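Local coordinates for transcriptional repressor of the blcABC operon (Agrobacterium tumefaciens, PDB 3MQ0), which represses transcription of the blcABC operon, probably by binding DNA through an IclR-type helix-turn-helix domain, and is regulated via oligomerization, at residues E198-L201 with T202-R205; S208-D211 with G212-E216; D247-I250 with A251-E255. All blocks are in the same frame, centred on the assembly; numbering follows the deposited sequence.

How the interactions relate
All three contacts are local ones within the C-terminal GAF-type domain of the IclR family, in series along the chain, and their centres lie about 15 Å from one another. Interaction 1 is the last two turns of helix 192-205; interaction 2 follows at once, where strand 208-211, at the edge of the six-stranded antiparallel sheet, turns into the loop before strand 218-226; interaction 3 opens helix 247-267. Interactions 1 and 2 touch through a probable hydrogen bond, Glu-198 OE2 to Gln-213 NE2 (2.9 Å). Interactions 2 and 3 meet where Ile-209 CD1 packs on Ile-250 CG2 (3.8 Å). The edge strand and its loop thus join both helices, which do not touch each other here.

Interaction 1. Residues E198-L201 with T202-R205; sequences ELAL and TRAR
Hydrogen bonds centre on Glu-198 and Thr-202, one helical turn apart. Glu-198 O takes two donors from opposite faces of its carbonyl plane: Thr-202 N at 2.9 Å and Thr-202 OG1 at 2.7 Å, the hydroxyl standing 40° out of that plane. With OG1 beside its own backbone N (chi1 -59°), Thr-202 turns its hydroxyl back along the helix and donates to the carbonyl one turn back. The main chain repeats the i to i+4 pattern, the straightest bond running from Arg-203 N to Leu-199 O at 2.9 Å and 166°.

The two guanidinium groups are covered differently. Leu-201 CG sits over the centre of the Arg-205 guanidinium, 3.7 Å from CZ of Arg-205, while NE of that arginine donates to Tyr-207 O. Arg-203 bends at chi3, which folds its guanidinium back over the preceding turn, with the carbonyl oxygen Leu-199 O 3.8 Å above the centre of its plane, and NE of Arg-203 bonds to Ser-166 O. The carboxylate of Glu-198 points elsewhere, to Lys-162. Buried Leu-199 and Thr-202 face helix 159-165, whereas Ala-200 and Ala-204 are exposed: an alpha-helix with one side buried within the GAF-type domain.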
ATOM      1  N   GLU B 198     -30.513  15.220  -4.603  1.00 17.88           N
ATOM      2  CA  GLU B 198     -30.355  14.206  -3.562  1.00 16.57           C
ATOM      3  C   GLU B 198     -28.886  13.980  -3.218  1.00 17.30           C
ATOM      4  O   GLU B 198     -28.538  13.791  -2.051  1.00 19.45           O
ATOM      5  CB  GLU B 198     -30.952  12.874  -4.002  1.00 18.37           C
ATOM      6  CG  GLU B 198     -32.470  12.815  -4.074  1.00 28.83           C
ATOM      7  CD  GLU B 198     -32.942  11.425  -4.478  1.00 41.01           C
ATOM      8  OE1 GLU B 198     -32.295  10.823  -5.364  1.00 39.64           O
ATOM      9  OE2 GLU B 198     -33.936  10.924  -3.913  1.00 39.41           O
ATOM     10  N   LEU B 199     -28.024  13.972  -4.228  1.00 15.70           N
ATOM     11  CA  LEU B 199     -26.614  13.696  -3.991  1.00 12.17           C
ATOM     12  C   LEU B 199     -25.943  14.824  -3.213  1.00 12.61           C
ATOM     13  O   LEU B 199     -25.078  14.569  -2.378  1.00 12.95           O
ATOM     14  CB  LEU B 199     -25.871  13.444  -5.309  1.00 16.08           C
ATOM     15  CG  LEU B 199     -26.349  12.242  -6.145  1.00 17.07           C
ATOM     16  CD1 LEU B 199     -25.444  12.058  -7.384  1.00 13.85           C
ATOM     17  CD2 LEU B 199     -26.385  10.965  -5.326  1.00 17.55           C
ATOM     18  N   ALA B 200     -26.330  16.064  -3.498  1.00 17.69           N
ATOM     19  CA  ALA B 200     -25.785  17.207  -2.756  1.00 18.40           C
ATOM     20  C   ALA B 200     -26.126  17.091  -1.273  1.00 18.79           C
ATOM     21  O   ALA B 200     -25.272  17.295  -0.410  1.00 18.25           O
ATOM     22  CB  ALA B 200     -26.320  18.523  -3.320  1.00 17.15           C
ATOM     23  N   LEU B 201     -27.382  16.775  -0.985  1.00 14.82           N
ATOM     24  CA  LEU B 201     -27.837  16.610   0.393  1.00 18.31           C
ATOM     25  C   LEU B 201     -27.096  15.444   1.045  1.00 19.91           C
ATOM     26  O   LEU B 201     -26.684  15.523   2.200  1.00 16.31           O
ATOM     27  CB  LEU B 201     -29.345  16.371   0.428  1.00 20.39           C
ATOM     28  CG  LEU B 201     -30.023  16.193   1.789  1.00 25.80           C
ATOM     29  CD1 LEU B 201     -29.700  17.360   2.723  1.00 29.26           C
ATOM     30  CD2 LEU B 201     -31.549  16.068   1.592  1.00 26.41           C
ATOM     31  N   THR B 202     -26.908  14.367   0.285  1.00 17.21           N
ATOM     32  CA  THR B 202     -26.226  13.179   0.795  1.00 14.84           C
ATOM     33  C   THR B 202     -24.800  13.487   1.217  1.00 15.98           C
ATOM     34  O   THR B 202     -24.367  13.064   2.278  1.00 16.07           O
ATOM     35  CB  THR B 202     -26.242  12.012  -0.244  1.00 14.67           C
ATOM     36  OG1 THR B 202     -27.594  11.688  -0.567  1.00 17.57           O
ATOM     37  CG2 THR B 202     -25.578  10.761   0.319  1.00 15.95           C
ATOM     38  N   ARG B 203     -24.077  14.211   0.367  1.00 14.16           N
ATOM     39  CA  ARG B 203     -22.714  14.651   0.644  1.00 18.76           C
ATOM     40  C   ARG B 203     -22.625  15.474   1.913  1.00 21.10           C
ATOM     41  O   ARG B 203     -21.697  15.314   2.704  1.00 23.85           O
ATOM     42  CB  ARG B 203     -22.210  15.529  -0.511  1.00 19.80           C
ATOM     43  CG  ARG B 203     -21.393  14.821  -1.546  1.00 29.92           C
ATOM     44  CD  ARG B 203     -21.070  15.765  -2.722  1.00 22.58           C
ATOM     45  NE  ARG B 203     -21.473  15.103  -3.949  1.00 34.04           N
ATOM     46  CZ  ARG B 203     -22.275  15.613  -4.866  1.00 28.66           C
ATOM     47  NH1 ARG B 203     -22.756  16.852  -4.754  1.00 23.60           N
ATOM     48  NH2 ARG B 203     -22.563  14.881  -5.927  1.00 38.93           N
ATOM     49  N   ALA B 204     -23.567  16.388   2.094  1.00 20.09           N
ATOM     50  CA  ALA B 204     -23.519  17.297   3.240  1.00 24.03           C
ATOM     51  C   ALA B 204     -23.736  16.586   4.586  1.00 25.23           C
ATOM     52  O   ALA B 204     -23.209  17.027   5.613  1.00 28.93           O
ATOM     53  CB  ALA B 204     -24.538  18.415   3.065  1.00 23.55           C
ATOM     54  N   ARG B 205     -24.489  15.518   4.605  1.00 15.38           N
ATOM     55  CA  ARG B 205     -24.745  14.849   5.848  1.00 16.87           C
ATOM     56  C   ARG B 205     -24.012  13.539   6.023  1.00 16.77           C
ATOM     57  O   ARG B 205     -23.877  13.096   7.114  1.00 16.86           O
ATOM     58  CB  ARG B 205     -26.209  14.698   6.085  1.00 28.11           C
ATOM     59  CG  ARG B 205     -26.910  13.994   5.087  1.00 39.38           C
ATOM     60  CD  ARG B 205     -28.361  14.144   5.193  1.00 26.27           C
ATOM     61  NE  ARG B 205     -28.985  13.294   4.222  1.00 22.54           N
ATOM     62  CZ  ARG B 205     -30.265  13.253   3.968  1.00 23.36           C
ATOM     63  NH1 ARG B 205     -31.094  13.979   4.657  1.00 20.36           N
ATOM     64  NH2 ARG B 205     -30.696  12.462   3.035  1.00 22.90           N
TER

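Interaction 2. Residues S208-D211 with G212-E216; sequences SIDD and GQIRE
From Asp-210 to Gln-213 the backbone leaves the extended conformation of the strand: a weak Gly-212 N to Asp-210 O bond closes an approximate inverse gamma-turn round Asp-211, and the chain then changes direction at Gly-212, whose phi is positive (72°). The strand is the edge of the antiparallel sheet of the GAF-type domain, and the turn starts the loop that leads to strand 218-226.

Asp-210 carries the side-chain part. Its CG lies opposite the backbone N, which brings the carboxylate forward over the turn, and OD1 receives Gln-213 N at 2.6 Å and 153° through its syn lone pair. The side chains of Asp-210 and Gln-213 run past each other in opposite directions, their carboxylate and amide planes 82° apart. Asp-210 OD2 meets Ile-214 CG1 at 3.7 Å, the two side chains crossing at about a right angle. Besides its bond to Glu-198, Gln-213 accepts at OE1 from Val-189 N and Lys-162 NZ, while Asp-211 OD2 forms a salt bridge with Arg-187. Two waters complete the linkage: one accepts from Asp-211 N and Gln-213 NE2, and the other donates to Asp-210 OD2 at 2.9 Å and accepts from Ile-214 N at 3.0 Å.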
ATOM      1  N   SER B 208     -27.471   8.686   3.207  1.00 10.43           N
ATOM      2  CA  SER B 208     -28.499   8.795   2.205  1.00 11.81           C
ATOM      3  C   SER B 208     -29.818   8.234   2.685  1.00 10.41           C
ATOM      4  O   SER B 208     -29.871   7.448   3.542  1.00 13.57           O
ATOM      5  CB  SER B 208     -28.136   8.040   0.950  1.00 20.69           C
ATOM      6  OG  SER B 208     -27.956   6.721   1.285  1.00 45.90           O
ATOM      7  N   ILE B 209     -30.875   8.649   2.039  1.00 11.56           N
ATOM      8  CA  ILE B 209     -32.196   8.122   2.327  1.00  8.44           C
ATOM      9  C   ILE B 209     -32.852   7.676   1.027  1.00 22.71           C
ATOM     10  O   ILE B 209     -32.866   8.428   0.047  1.00 16.99           O
ATOM     11  CB  ILE B 209     -33.089   9.203   2.961  1.00 14.91           C
ATOM     12  CG1 ILE B 209     -32.636   9.493   4.396  1.00 18.16           C
ATOM     13  CG2 ILE B 209     -34.514   8.743   2.970  1.00 19.76           C
ATOM     14  CD1 ILE B 209     -33.135  10.825   4.915  1.00 22.17           C
ATOM     15  N   ASP B 210     -33.367   6.448   1.014  1.00 18.53           N
ATOM     16  CA  ASP B 210     -34.265   5.991  -0.048  1.00 17.94           C
ATOM     17  C   ASP B 210     -35.660   5.857   0.534  1.00 17.90           C
ATOM     18  O   ASP B 210     -35.954   4.895   1.237  1.00 16.06           O
ATOM     19  CB  ASP B 210     -33.820   4.637  -0.609  1.00 21.01           C
ATOM     20  CG  ASP B 210     -34.968   3.841  -1.225  1.00 28.18           C
ATOM     21  OD1 ASP B 210     -35.921   4.463  -1.742  1.00 25.51           O
ATOM     22  OD2 ASP B 210     -34.919   2.586  -1.200  1.00 27.55           O
ATOM     23  N   ASP B 211     -36.519   6.830   0.259  1.00 18.98           N
ATOM     24  CA  ASP B 211     -37.859   6.792   0.816  1.00 17.72           C
ATOM     25  C   ASP B 211     -38.814   6.156  -0.187  1.00 18.34           C
ATOM     26  O   ASP B 211     -39.511   6.858  -0.928  1.00 20.00           O
ATOM     27  CB  ASP B 211     -38.322   8.200   1.185  1.00 17.17           C
ATOM     28  CG  ASP B 211     -39.596   8.191   2.031  1.00 45.13           C
ATOM     29  OD1 ASP B 211     -40.235   7.119   2.130  1.00 45.83           O
ATOM     30  OD2 ASP B 211     -39.959   9.251   2.591  1.00 48.95           O
ATOM     31  N   GLY B 212     -38.827   4.826  -0.220  1.00 19.73           N
ATOM     32  CA  GLY B 212     -39.771   4.090  -1.044  1.00 20.91           C
ATOM     33  C   GLY B 212     -39.528   4.133  -2.545  1.00 18.38           C
ATOM     34  O   GLY B 212     -40.470   4.026  -3.334  1.00 17.79           O
ATOM     35  N   GLN B 213     -38.268   4.257  -2.940  1.00 16.96           N
ATOM     36  CA  GLN B 213     -37.895   4.300  -4.363  1.00 19.59           C
ATOM     37  C   GLN B 213     -37.677   2.926  -4.995  1.00 22.46           C
ATOM     38  O   GLN B 213     -37.514   2.822  -6.206  1.00 21.80           O
ATOM     39  CB  GLN B 213     -36.653   5.173  -4.560  1.00 19.21           C
ATOM     40  CG  GLN B 213     -36.910   6.601  -4.098  1.00 21.85           C
ATOM     41  CD  GLN B 213     -35.865   7.577  -4.566  1.00 25.65           C
ATOM     42  OE1 GLN B 213     -35.220   7.380  -5.603  1.00 23.07           O
ATOM     43  NE2 GLN B 213     -35.688   8.649  -3.799  1.00 24.27           N
ATOM     44  N   ILE B 214     -37.667   1.885  -4.167  1.00 17.52           N
ATOM     45  CA  ILE B 214     -37.522   0.507  -4.646  1.00 14.29           C
ATOM     46  C   ILE B 214     -38.804  -0.280  -4.396  1.00 20.63           C
ATOM     47  O   ILE B 214     -39.312  -0.980  -5.278  1.00 19.57           O
ATOM     48  CB  ILE B 214     -36.377  -0.215  -3.909  1.00 16.90           C
ATOM     49  CG1 ILE B 214     -35.033   0.439  -4.216  1.00 22.62           C
ATOM     50  CG2 ILE B 214     -36.373  -1.703  -4.263  1.00 19.43           C
ATOM     51  CD1 ILE B 214     -34.658   0.390  -5.692  1.00 32.11           C
ATOM     52  N   ARG B 215     -39.315  -0.174  -3.178  1.00 22.99           N
ATOM     53  CA  ARG B 215     -40.606  -0.748  -2.840  1.00 27.01           C
ATOM     54  C   ARG B 215     -41.413   0.261  -2.058  1.00 22.18           C
ATOM     55  O   ARG B 215     -40.902   0.909  -1.157  1.00 23.25           O
ATOM     56  CB  ARG B 215     -40.442  -2.012  -1.994  1.00 32.71           C
ATOM     57  CG  ARG B 215     -40.162  -3.277  -2.775  1.00 47.20           C
ATOM     58  CD  ARG B 215     -40.712  -4.503  -2.044  1.00 53.05           C
ATOM     59  NE  ARG B 215     -40.243  -5.756  -2.633  1.00 56.87           N
ATOM     60  CZ  ARG B 215     -40.762  -6.318  -3.719  1.00 64.39           C
ATOM     61  NH1 ARG B 215     -41.773  -5.739  -4.354  1.00 71.13           N
ATOM     62  NH2 ARG B 215     -40.265  -7.459  -4.174  1.00 66.91           N
ATOM     63  N   GLU B 216     -42.691   0.383  -2.390  1.00 23.21           N
ATOM     64  CA  GLU B 216     -43.564   1.255  -1.624  1.00 36.13           C
ATOM     65  C   GLU B 216     -43.593   0.787  -0.172  1.00 30.38           C
ATOM     66  O   GLU B 216     -43.702  -0.410   0.108  1.00 34.11           O
ATOM     67  CB  GLU B 216     -44.966   1.272  -2.232  1.00 43.66           C
ATOM     68  CG  GLU B 216     -44.951   1.458  -3.742  1.00 54.52           C
ATOM     69  CD  GLU B 216     -46.119   2.283  -4.242  1.00 70.30           C
ATOM     70  OE1 GLU B 216     -47.277   1.854  -4.049  1.00 73.83           O
ATOM     71  OE2 GLU B 216     -45.873   3.365  -4.822  1.00 74.86           O
TER
HETATM   72  O   HOH W   1     -37.670   1.637  -1.130  1.00 22.67           O
HETATM   73  O   HOH W   2     -36.518   9.274  -1.022  1.00 39.88           O

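Interaction 3. Residues D247-I250 with A251-E255; sequences DEKI and AYLGE
The Tyr-252 ring meets the preceding turn at its edge, where Lys-249 O lies near the ring plane. At chi1 167° the ring swings outward, away from residues 247-250, and it is CB of Tyr-252 that comes close, 3.5 Å from Lys-249 O. The phenol belongs to the exposed side of the helix.

Aliphatic contact is made by Lys-249 and Leu-253, which lie one turn apart. Their side chains cross at a slant, with Lys-249 CG 4.1 Å from Leu-253 CD1, so the lysine contributes the root of its chain to the pair. Leu-253 also leans over the preceding turn, its CG resting 3.4 Å from Lys-249 O, and both residues touch Tyr-119. Ile-250, beside them, faces the sheet: it touches Leu-219 and Ile-221 of strand 218-226, and Leu-253 shares Ile-221. Ala-251 touches Tyr-207, in the loop between helix 192-205 and strand 208-211.

Behind these side chains the main chain bonds regularly. Four i to i+4 bonds span the two segments, from Ala-251 N to Asp-247 O (3.1 Å) through to Gly-254 N to Ile-250 O (2.9 Å), and the straightest, Leu-253 N to Lys-249 O, has an N-H...O angle of 168°. At the start of the helix, Ser-246 OG accepts a hydrogen bond from Lys-249 N, consistent with an N-cap. Buried Ile-250, Leu-253 and Gly-254 alongside exposed Glu-248, Lys-249 and Tyr-252 give an amphipathic helix lying on one face of the antiparallel sheet, a layered helix-on-sheet arrangement characteristic of the GAF-type domain of IclR-family regulators.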
ATOM      1  N   ASP B 247     -39.264  11.470  11.099  1.00 21.14           N
ATOM      2  CA  ASP B 247     -38.139  12.093  10.411  1.00 20.44           C
ATOM      3  C   ASP B 247     -36.951  12.229  11.357  1.00 17.66           C
ATOM      4  O   ASP B 247     -35.799  12.077  10.948  1.00 19.53           O
ATOM      5  CB  ASP B 247     -38.522  13.465   9.860  1.00 29.84           C
ATOM      6  CG  ASP B 247     -39.459  13.377   8.666  1.00 45.19           C
ATOM      7  OD1 ASP B 247     -39.655  12.259   8.138  1.00 41.92           O
ATOM      8  OD2 ASP B 247     -39.985  14.433   8.248  1.00 49.58           O
ATOM      9  N   GLU B 248     -37.240  12.508  12.630  1.00 19.58           N
ATOM     10  CA  GLU B 248     -36.179  12.667  13.624  1.00 18.37           C
ATOM     11  C   GLU B 248     -35.464  11.340  13.867  1.00 18.24           C
ATOM     12  O   GLU B 248     -34.248  11.293  14.026  1.00 16.84           O
ATOM     13  CB  GLU B 248     -36.727  13.235  14.929  1.00 19.25           C
ATOM     14  CG  GLU B 248     -37.233  14.674  14.828  1.00 21.26           C
ATOM     15  CD  GLU B 248     -38.515  14.803  13.990  1.00 33.41           C
ATOM     16  OE1 GLU B 248     -39.331  13.853  13.982  1.00 29.00           O
ATOM     17  OE2 GLU B 248     -38.711  15.857  13.341  1.00 33.48           O
ATOM     18  N   LYS B 249     -36.223  10.257  13.901  1.00 18.07           N
ATOM     19  CA  LYS B 249     -35.630   8.940  14.051  1.00 17.45           C
ATOM     20  C   LYS B 249     -34.767   8.555  12.860  1.00 15.18           C
ATOM     21  O   LYS B 249     -33.701   7.965  13.026  1.00 16.22           O
ATOM     22  CB  LYS B 249     -36.701   7.874  14.246  1.00 22.11           C
ATOM     23  CG  LYS B 249     -36.112   6.505  14.513  1.00 26.69           C
ATOM     24  CD  LYS B 249     -37.197   5.460  14.732  1.00 42.25           C
ATOM     25  CE  LYS B 249     -36.612   4.168  15.294  1.00 53.41           C
ATOM     26  NZ  LYS B 249     -35.852   4.422  16.559  1.00 55.57           N
ATOM     27  N   ILE B 250     -35.237   8.854  11.655  1.00 20.08           N
ATOM     28  CA  ILE B 250     -34.453   8.575  10.467  1.00 16.87           C
ATOM     29  C   ILE B 250     -33.102   9.317  10.502  1.00 10.86           C
ATOM     30  O   ILE B 250     -32.059   8.757  10.159  1.00 12.28           O
ATOM     31  CB  ILE B 250     -35.238   8.931   9.195  1.00 20.51           C
ATOM     32  CG1 ILE B 250     -36.486   8.036   9.076  1.00 20.08           C
ATOM     33  CG2 ILE B 250     -34.334   8.813   7.952  1.00 17.30           C
ATOM     34  CD1 ILE B 250     -37.499   8.555   8.094  1.00 33.38           C
ATOM     35  N   ALA B 251     -33.121  10.581  10.904  1.00 12.01           N
ATOM     36  CA  ALA B 251     -31.877  11.345  10.953  1.00 13.69           C
ATOM     37  C   ALA B 251     -30.954  10.782  12.031  1.00 13.17           C
ATOM     38  O   ALA B 251     -29.740  10.760  11.874  1.00 14.63           O
ATOM     39  CB  ALA B 251     -32.148  12.812  11.205  1.00 13.36           C
ATOM     40  N   TYR B 252     -31.534  10.333  13.135  1.00 12.31           N
ATOM     41  CA  TYR B 252     -30.725   9.756  14.209  1.00 13.27           C
ATOM     42  C   TYR B 252     -30.000   8.510  13.666  1.00 14.59           C
ATOM     43  O   TYR B 252     -28.783   8.342  13.810  1.00 13.30           O
ATOM     44  CB  TYR B 252     -31.611   9.408  15.399  1.00 14.65           C
ATOM     45  CG  TYR B 252     -30.936   8.535  16.408  1.00 17.49           C
ATOM     46  CD1 TYR B 252     -30.066   9.074  17.348  1.00 23.06           C
ATOM     47  CD2 TYR B 252     -31.138   7.153  16.405  1.00 19.46           C
ATOM     48  CE1 TYR B 252     -29.422   8.265  18.271  1.00 25.50           C
ATOM     49  CE2 TYR B 252     -30.501   6.334  17.328  1.00 24.51           C
ATOM     50  CZ  TYR B 252     -29.647   6.895  18.251  1.00 25.17           C
ATOM     51  OH  TYR B 252     -28.998   6.107  19.169  1.00 27.61           O
ATOM     52  N   LEU B 253     -30.766   7.643  13.023  1.00 12.78           N
ATOM     53  CA  LEU B 253     -30.237   6.409  12.462  1.00 10.54           C
ATOM     54  C   LEU B 253     -29.203   6.666  11.372  1.00 13.24           C
ATOM     55  O   LEU B 253     -28.224   5.928  11.242  1.00 12.18           O
ATOM     56  CB  LEU B 253     -31.389   5.574  11.891  1.00 12.20           C
ATOM     57  CG  LEU B 253     -32.266   4.884  12.941  1.00 14.70           C
ATOM     58  CD1 LEU B 253     -33.475   4.259  12.246  1.00 14.94           C
ATOM     59  CD2 LEU B 253     -31.501   3.831  13.756  1.00 19.27           C
ATOM     60  N   GLY B 254     -29.422   7.713  10.590  1.00 11.84           N
ATOM     61  CA  GLY B 254     -28.461   8.094   9.565  1.00 12.04           C
ATOM     62  C   GLY B 254     -27.105   8.432  10.159  1.00 11.50           C
ATOM     63  O   GLY B 254     -26.064   7.998   9.650  1.00 10.72           O
ATOM     64  N   GLU B 255     -27.103   9.207  11.239  1.00 10.39           N
ATOM     65  CA  GLU B 255     -25.844   9.559  11.889  1.00 18.63           C
ATOM     66  C   GLU B 255     -25.203   8.336  12.559  1.00 17.95           C
ATOM     67  O   GLU B 255     -23.980   8.161  12.489  1.00 14.04           O
ATOM     68  CB  GLU B 255     -26.025  10.715  12.877  1.00 15.51           C
ATOM     69  CG  GLU B 255     -24.785  11.061  13.699  1.00 13.16           C
ATOM     70  CD  GLU B 255     -23.676  11.786  12.909  1.00 21.77           C
ATOM     71  OE1 GLU B 255     -23.855  12.067  11.701  1.00 17.77           O
ATOM     72  OE2 GLU B 255     -22.619  12.086  13.523  1.00 20.83           O
TER